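Local atomic coordinates of enzyme subtilase SubTY from Bacillus sp. TY145 (Bacillus sp., PDB entry 5FFN), a protein that probably hydrolyses peptide bonds as a subtilisin-like serine endopeptidase, and binds calcium and sodium ions. Residues A[167-179]-A[204-216]. Sequence-based numbering, arbitrary orientation.
Sequences AAGNSGSGSNTIG and VADFSSRGNPATA. With CA (calcium ion), chain C.
The loop 167-179, which probably carries the oxyanion-hole asparagine of this subtilase, meets segment 204-216 where Asn-170 and Ser-171 touch Phe-207 and Ser-209. Asn-170 sits at the position of the subtilisin oxyanion-hole asparagine. Its ND2 hydrogen-bonds the backbone of another protein's chain, and its OD1 bonds Thr-250. The amide lies alongside the Phe-207 ring, 83° from its plane, with OD1 3.6 Å from Phe-207 CD1. On the Phe-207 ring stacks an aromatic side chain of that other protein.

Ser-209 is gripped through backbone and side chain. Its N donates to Gly-169 O (2.9 Å) from above the carbonyl plane. Its OG accepts from Ser-171 N at 2.7 Å. A water links OG to Thr-177 O.

Thr-177 OG1 lies between its backbone N and carbonyl carbon (chi1 48°). There it accepts from Arg-210 N at 3.0 Å and donates to Gly-174 O. Ile-178 N bonds Arg-210 O.

The Arg-210 chain bends at chi2 (59°) and lays a guanidinium face against Ser-173 CB. In the guanidinium plane, NH1 donates to Ser-208 O (2.7 Å) and Ala-205 O (2.9 Å), the two ends of a type I turn. NH2 bonds Ile-293 O. A methionine in its place removes these donors, and the turn would probably hold its shape less firmly.

The buried guanidinium thus braces the 205-208 turn, whose Phe-207 lies beside Asn-170.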
ATOM      1  N   ALA A 167      -2.957  -2.343   0.285  1.00  9.68           N
ATOM      2  CA  ALA A 167      -3.676  -1.152  -0.079  1.00  9.79           C
ATOM      3  C   ALA A 167      -5.160  -1.481  -0.363  1.00  9.79           C
ATOM      4  O   ALA A 167      -5.505  -2.488  -1.011  1.00  8.42           O
ATOM      5  CB  ALA A 167      -3.016  -0.515  -1.334  1.00 10.75           C
ATOM      6  N   ALA A 168      -6.055  -0.603   0.079  1.00  9.97           N
ATOM      7  CA  ALA A 168      -7.478  -0.771  -0.222  1.00 10.60           C
ATOM      8  C   ALA A 168      -7.827  -0.633  -1.722  1.00 10.49           C
ATOM      9  O   ALA A 168      -8.826  -1.180  -2.196  1.00 11.12           O
ATOM     10  CB  ALA A 168      -8.300   0.216   0.590  1.00 10.06           C
ATOM     11  N   GLY A 169      -7.000   0.097  -2.457  1.00 10.67           N
ATOM     12  CA  GLY A 169      -7.317   0.523  -3.815  1.00 10.50           C
ATOM     13  C   GLY A 169      -7.640   2.025  -3.897  1.00 10.76           C
ATOM     14  O   GLY A 169      -7.924   2.719  -2.877  1.00  9.80           O
ATOM     15  N   ASN A 170      -7.611   2.523  -5.136  1.00 11.01           N
ATOM     16  CA  ASN A 170      -7.916   3.927  -5.425  1.00 11.34           C
ATOM     17  C   ASN A 170      -9.131   4.082  -6.333  1.00 12.36           C
ATOM     18  O   ASN A 170      -9.112   4.893  -7.255  1.00 12.51           O
ATOM     19  CB  ASN A 170      -6.695   4.588  -6.068  1.00 11.45           C
ATOM     20  CG  ASN A 170      -5.409   4.410  -5.246  1.00 11.81           C
ATOM     21  OD1 ASN A 170      -5.420   4.354  -4.015  1.00 12.73           O
ATOM     22  ND2 ASN A 170      -4.282   4.397  -5.941  1.00 10.83           N
ATOM     23  N   SER A 171     -10.186   3.305  -6.077  1.00 12.70           N
ATOM     24  CA  SER A 171     -11.368   3.297  -6.957  1.00 13.43           C
ATOM     25  C   SER A 171     -12.562   4.059  -6.362  1.00 13.06           C
ATOM     26  O   SER A 171     -13.693   3.857  -6.804  1.00 14.15           O
ATOM     27  CB  SER A 171     -11.747   1.869  -7.279  1.00 13.85           C
ATOM     28  OG  SER A 171     -10.703   1.287  -8.022  1.00 12.67           O
ATOM     29  N   GLY A 172     -12.311   4.933  -5.394  1.00 13.96           N
ATOM     30  CA  GLY A 172     -13.381   5.648  -4.689  1.00 14.13           C
ATOM     31  C   GLY A 172     -13.908   6.806  -5.508  1.00 14.89           C
ATOM     32  O   GLY A 172     -13.331   7.114  -6.548  1.00 14.39           O
ATOM     33  N   SER A 173     -14.930   7.502  -5.030  1.00 14.98           N
ATOM     34  CA  SER A 173     -15.480   7.394  -3.667  1.00 16.19           C
ATOM     35  C   SER A 173     -16.703   6.485  -3.577  1.00 15.82           C
ATOM     36  O   SER A 173     -17.325   6.339  -2.497  1.00 15.10           O
ATOM     37  CB  SER A 173     -15.828   8.787  -3.142  1.00 16.92           C
ATOM     38  OG  SER A 173     -16.775   9.399  -4.012  1.00 17.13           O
ATOM     39  N   GLY A 174     -17.023   5.844  -4.700  1.00 15.22           N
ATOM     40  CA  GLY A 174     -18.171   4.970  -4.805  1.00 16.24           C
ATOM     41  C   GLY A 174     -18.019   3.803  -3.851  1.00 17.32           C
ATOM     42  O   GLY A 174     -16.888   3.357  -3.577  1.00 17.17           O
ATOM     43  N   SER A 175     -19.146   3.345  -3.314  1.00 17.23           N
ATOM     44  CA  SER A 175     -19.178   2.259  -2.331  1.00 18.10           C
ATOM     45  C   SER A 175     -18.805   0.916  -2.947  1.00 17.22           C
ATOM     46  O   SER A 175     -19.039   0.670  -4.134  1.00 16.10           O
ATOM     47  CB  SER A 175     -20.570   2.194  -1.694  1.00 18.86           C
ATOM     48  OG  SER A 175     -20.873   3.450  -1.081  1.00 20.73           O
ATOM     49  N   ASN A 176     -18.204   0.046  -2.134  1.00 16.91           N
ATOM     50  CA  ASN A 176     -17.872  -1.331  -2.530  1.00 15.93           C
ATOM     51  C   ASN A 176     -16.914  -1.446  -3.697  1.00 15.64           C
ATOM     52  O   ASN A 176     -17.037  -2.348  -4.533  1.00 17.08           O
ATOM     53  CB  ASN A 176     -19.142  -2.143  -2.846  1.00 17.49           C
ATOM     54  CG  ASN A 176     -18.969  -3.616  -2.541  1.00 19.18           C
ATOM     55  OD1 ASN A 176     -17.999  -3.988  -1.895  1.00 18.79           O
ATOM     56  ND2 ASN A 176     -19.904  -4.450  -2.977  1.00 22.69           N
ATOM     57  N   THR A 177     -15.960  -0.535  -3.748  1.00 14.59           N
ATOM     58  CA  THR A 177     -14.931  -0.486  -4.782  1.00 14.26           C
ATOM     59  C   THR A 177     -13.571  -1.033  -4.298  1.00 13.39           C
ATOM     60  O   THR A 177     -12.583  -1.007  -5.059  1.00 13.94           O
ATOM     61  CB  THR A 177     -14.738   0.974  -5.285  1.00 13.33           C
ATOM     62  OG1 THR A 177     -14.625   1.883  -4.181  1.00 12.92           O
ATOM     63  CG2 THR A 177     -15.936   1.432  -6.190  1.00 14.65           C
ATOM     64  N   ILE A 178     -13.531  -1.493  -3.043  1.00 12.32           N
ATOM     65  CA  ILE A 178     -12.319  -2.111  -2.451  1.00 10.94           C
ATOM     66  C   ILE A 178     -11.751  -3.155  -3.421  1.00 10.75           C
ATOM     67  O   ILE A 178     -12.511  -3.900  -4.056  1.00 11.10           O
ATOM     68  CB  ILE A 178     -12.648  -2.703  -1.039  1.00 11.43           C
ATOM     69  CG1 ILE A 178     -11.379  -3.164  -0.301  1.00 11.69           C
ATOM     70  CG2 ILE A 178     -13.648  -3.830  -1.150  1.00 10.40           C
ATOM     71  CD1 ILE A 178     -11.655  -3.637   1.162  1.00 11.63           C
ATOM     72  N   GLY A 179     -10.440  -3.192  -3.562  1.00  9.83           N
ATOM     73  CA  GLY A 179      -9.760  -4.238  -4.346  1.00 10.62           C
ATOM     74  C   GLY A 179      -8.991  -5.240  -3.482  1.00 10.21           C
ATOM     75  O   GLY A 179      -9.164  -5.328  -2.254  1.00  8.92           O
ATOM     76  N   VAL A 204     -10.925  10.960   4.875  1.00 11.87           N
ATOM     77  CA  VAL A 204     -10.612   9.986   3.846  1.00 11.23           C
ATOM     78  C   VAL A 204     -10.542  10.687   2.481  1.00 11.88           C
ATOM     79  O   VAL A 204     -11.487  11.424   2.111  1.00 11.30           O
ATOM     80  CB  VAL A 204     -11.646   8.844   3.814  1.00 11.88           C
ATOM     81  CG1 VAL A 204     -11.275   7.791   2.761  1.00 11.56           C
ATOM     82  CG2 VAL A 204     -11.730   8.192   5.198  1.00 13.28           C
ATOM     83  N   ALA A 205      -9.480  10.422   1.708  1.00 12.01           N
ATOM     84  CA  ALA A 205      -9.403  10.973   0.325  1.00 12.60           C
ATOM     85  C   ALA A 205     -10.489  10.369  -0.553  1.00 13.82           C
ATOM     86  O   ALA A 205     -10.830   9.184  -0.457  1.00 12.71           O
ATOM     87  CB  ALA A 205      -7.997  10.817  -0.296  1.00 13.63           C
ATOM     88  N   ASP A 206     -11.051  11.206  -1.433  1.00 13.45           N
ATOM     89  CA  ASP A 206     -12.103  10.761  -2.313  1.00 14.25           C
ATOM     90  C   ASP A 206     -11.661   9.556  -3.165  1.00 13.59           C
ATOM     91  O   ASP A 206     -12.480   8.715  -3.464  1.00 14.03           O
ATOM     92  CB  ASP A 206     -12.587  11.877  -3.236  1.00 14.68           C
ATOM     93  CG  ASP A 206     -13.358  12.969  -2.535  1.00 18.42           C
ATOM     94  OD1 ASP A 206     -13.615  12.922  -1.314  1.00 16.79           O
ATOM     95  OD2 ASP A 206     -13.710  13.917  -3.284  1.00 20.35           O
ATOM     96  N   PHE A 207     -10.381   9.484  -3.552  1.00 12.46           N
ATOM     97  CA  PHE A 207      -9.932   8.417  -4.440  1.00 13.43           C
ATOM     98  C   PHE A 207      -9.923   7.062  -3.755  1.00 12.45           C
ATOM     99  O   PHE A 207      -9.921   6.057  -4.436  1.00 11.88           O
ATOM    100  CB  PHE A 207      -8.558   8.678  -5.104  1.00 13.78           C
ATOM    101  CG  PHE A 207      -7.382   8.776  -4.144  1.00 12.99           C
ATOM    102  CD1 PHE A 207      -6.870   7.639  -3.529  1.00 13.18           C
ATOM    103  CD2 PHE A 207      -6.802  10.013  -3.859  1.00 15.49           C
ATOM    104  CE1 PHE A 207      -5.830   7.731  -2.649  1.00 15.27           C
ATOM    105  CE2 PHE A 207      -5.738  10.121  -2.989  1.00 14.57           C
ATOM    106  CZ  PHE A 207      -5.242   8.997  -2.372  1.00 12.86           C
ATOM    107  N   SER A 208      -9.849   7.048  -2.425  1.00 12.86           N
ATOM    108  CA  SER A 208      -9.674   5.777  -1.670  1.00 12.12           C
ATOM    109  C   SER A 208     -10.852   4.829  -1.888  1.00 11.40           C
ATOM    110  O   SER A 208     -12.004   5.215  -1.842  1.00 11.64           O
ATOM    111  CB  SER A 208      -9.427   6.085  -0.186  1.00 12.88           C
ATOM    112  OG  SER A 208      -9.071   4.949   0.581  1.00 10.91           O
ATOM    113  N   SER A 209     -10.561   3.551  -2.147  1.00 11.27           N
ATOM    114  CA  SER A 209     -11.635   2.601  -2.397  1.00 11.89           C
ATOM    115  C   SER A 209     -12.439   2.361  -1.125  1.00 10.91           C
ATOM    116  O   SER A 209     -11.879   2.245  -0.029  1.00 11.98           O
ATOM    117  CB  SER A 209     -11.120   1.278  -2.938  1.00 10.95           C
ATOM    118  OG  SER A 209     -10.540   1.387  -4.227  1.00 12.08           O
ATOM    119  N   ARG A 210     -13.750   2.258  -1.295  1.00 12.43           N
ATOM    120  CA  ARG A 210     -14.670   2.002  -0.166  1.00 11.79           C
ATOM    121  C   ARG A 210     -15.012   0.524  -0.063  1.00 11.50           C
ATOM    122  O   ARG A 210     -15.118  -0.143  -1.053  1.00 11.82           O
ATOM    123  CB  ARG A 210     -15.966   2.800  -0.316  1.00 11.52           C
ATOM    124  CG  ARG A 210     -15.966   4.184   0.321  1.00 10.86           C
ATOM    125  CD  ARG A 210     -14.885   5.122  -0.228  1.00 12.58           C
ATOM    126  NE  ARG A 210     -14.983   6.443   0.428  1.00 13.42           N
ATOM    127  CZ  ARG A 210     -14.127   7.443   0.302  1.00 14.64           C
ATOM    128  NH1 ARG A 210     -13.040   7.316  -0.462  1.00 13.86           N
ATOM    129  NH2 ARG A 210     -14.357   8.606   0.952  1.00 13.98           N
ATOM    130  N   GLY A 211     -15.189   0.050   1.166  1.00 12.94           N
ATOM    131  CA  GLY A 211     -15.675  -1.288   1.439  1.00 11.89           C
ATOM    132  C   GLY A 211     -17.160  -1.437   1.162  1.00 13.67           C
ATOM    133  O   GLY A 211     -17.825  -0.538   0.651  1.00 13.09           O
ATOM    134  N   ASN A 212     -17.664  -2.599   1.525  1.00 13.47           N
ATOM    135  CA  ASN A 212     -19.047  -2.962   1.309  1.00 14.39           C
ATOM    136  C   ASN A 212     -19.901  -2.348   2.446  1.00 14.14           C
ATOM    137  O   ASN A 212     -19.814  -2.774   3.597  1.00 13.49           O
ATOM    138  CB  ASN A 212     -19.137  -4.494   1.300  1.00 15.00           C
ATOM    139  CG  ASN A 212     -20.561  -5.007   1.080  1.00 16.47           C
ATOM    140  OD1 ASN A 212     -21.477  -4.222   0.861  1.00 19.42           O
ATOM    141  ND2 ASN A 212     -20.722  -6.327   1.066  1.00 20.03           N
ATOM    142  N   PRO A 213     -20.811  -1.395   2.120  1.00 15.80           N
ATOM    143  CA  PRO A 213     -21.634  -0.823   3.219  1.00 16.65           C
ATOM    144  C   PRO A 213     -22.388  -1.868   4.052  1.00 17.05           C
ATOM    145  O   PRO A 213     -22.493  -1.703   5.276  1.00 17.76           O
ATOM    146  CB  PRO A 213     -22.583   0.131   2.482  1.00 17.88           C
ATOM    147  CG  PRO A 213     -21.836   0.492   1.250  1.00 16.96           C
ATOM    148  CD  PRO A 213     -21.196  -0.804   0.825  1.00 16.14           C
ATOM    149  N   ALA A 214     -22.787  -2.966   3.397  1.00 17.53           N
ATOM    150  CA  ALA A 214     -23.590  -4.050   3.993  1.00 18.07           C
ATOM    151  C   ALA A 214     -22.891  -4.719   5.153  1.00 17.85           C
ATOM    152  O   ALA A 214     -23.561  -5.259   6.031  1.00 17.92           O
ATOM    153  CB  ALA A 214     -23.934  -5.100   2.942  1.00 18.12           C
ATOM    154  N   THR A 215     -21.555  -4.659   5.204  1.00 17.12           N
ATOM    155  CA  THR A 215     -20.812  -5.377   6.244  1.00 16.45           C
ATOM    156  C   THR A 215     -19.902  -4.490   7.096  1.00 16.38           C
ATOM    157  O   THR A 215     -19.111  -4.990   7.870  1.00 15.73           O
ATOM    158  CB  THR A 215     -19.992  -6.555   5.629  1.00 17.78           C
ATOM    159  OG1 THR A 215     -19.086  -6.081   4.598  1.00 14.73           O
ATOM    160  CG2 THR A 215     -20.928  -7.559   5.055  1.00 17.12           C
ATOM    161  N   ALA A 216     -20.066  -3.184   6.982  1.00 15.09           N
ATOM    162  CA  ALA A 216     -19.356  -2.232   7.829  1.00 16.50           C
ATOM    163  C   ALA A 216     -20.230  -1.869   9.017  1.00 17.88           C
ATOM    164  O   ALA A 216     -21.439  -1.695   8.844  1.00 20.97           O
ATOM    165  CB  ALA A 216     -19.006  -0.947   7.048  1.00 16.31           C
TER
HETATM  166 CA    CA C 401     -17.425  -6.069   8.968  1.00 13.81          CA
HETATM  167  O   HOH W   1      -9.924  -0.797  -5.728  1.00 17.25           O
HETATM  168  O   HOH W   2     -16.307  -4.089   9.398  1.00 11.14           O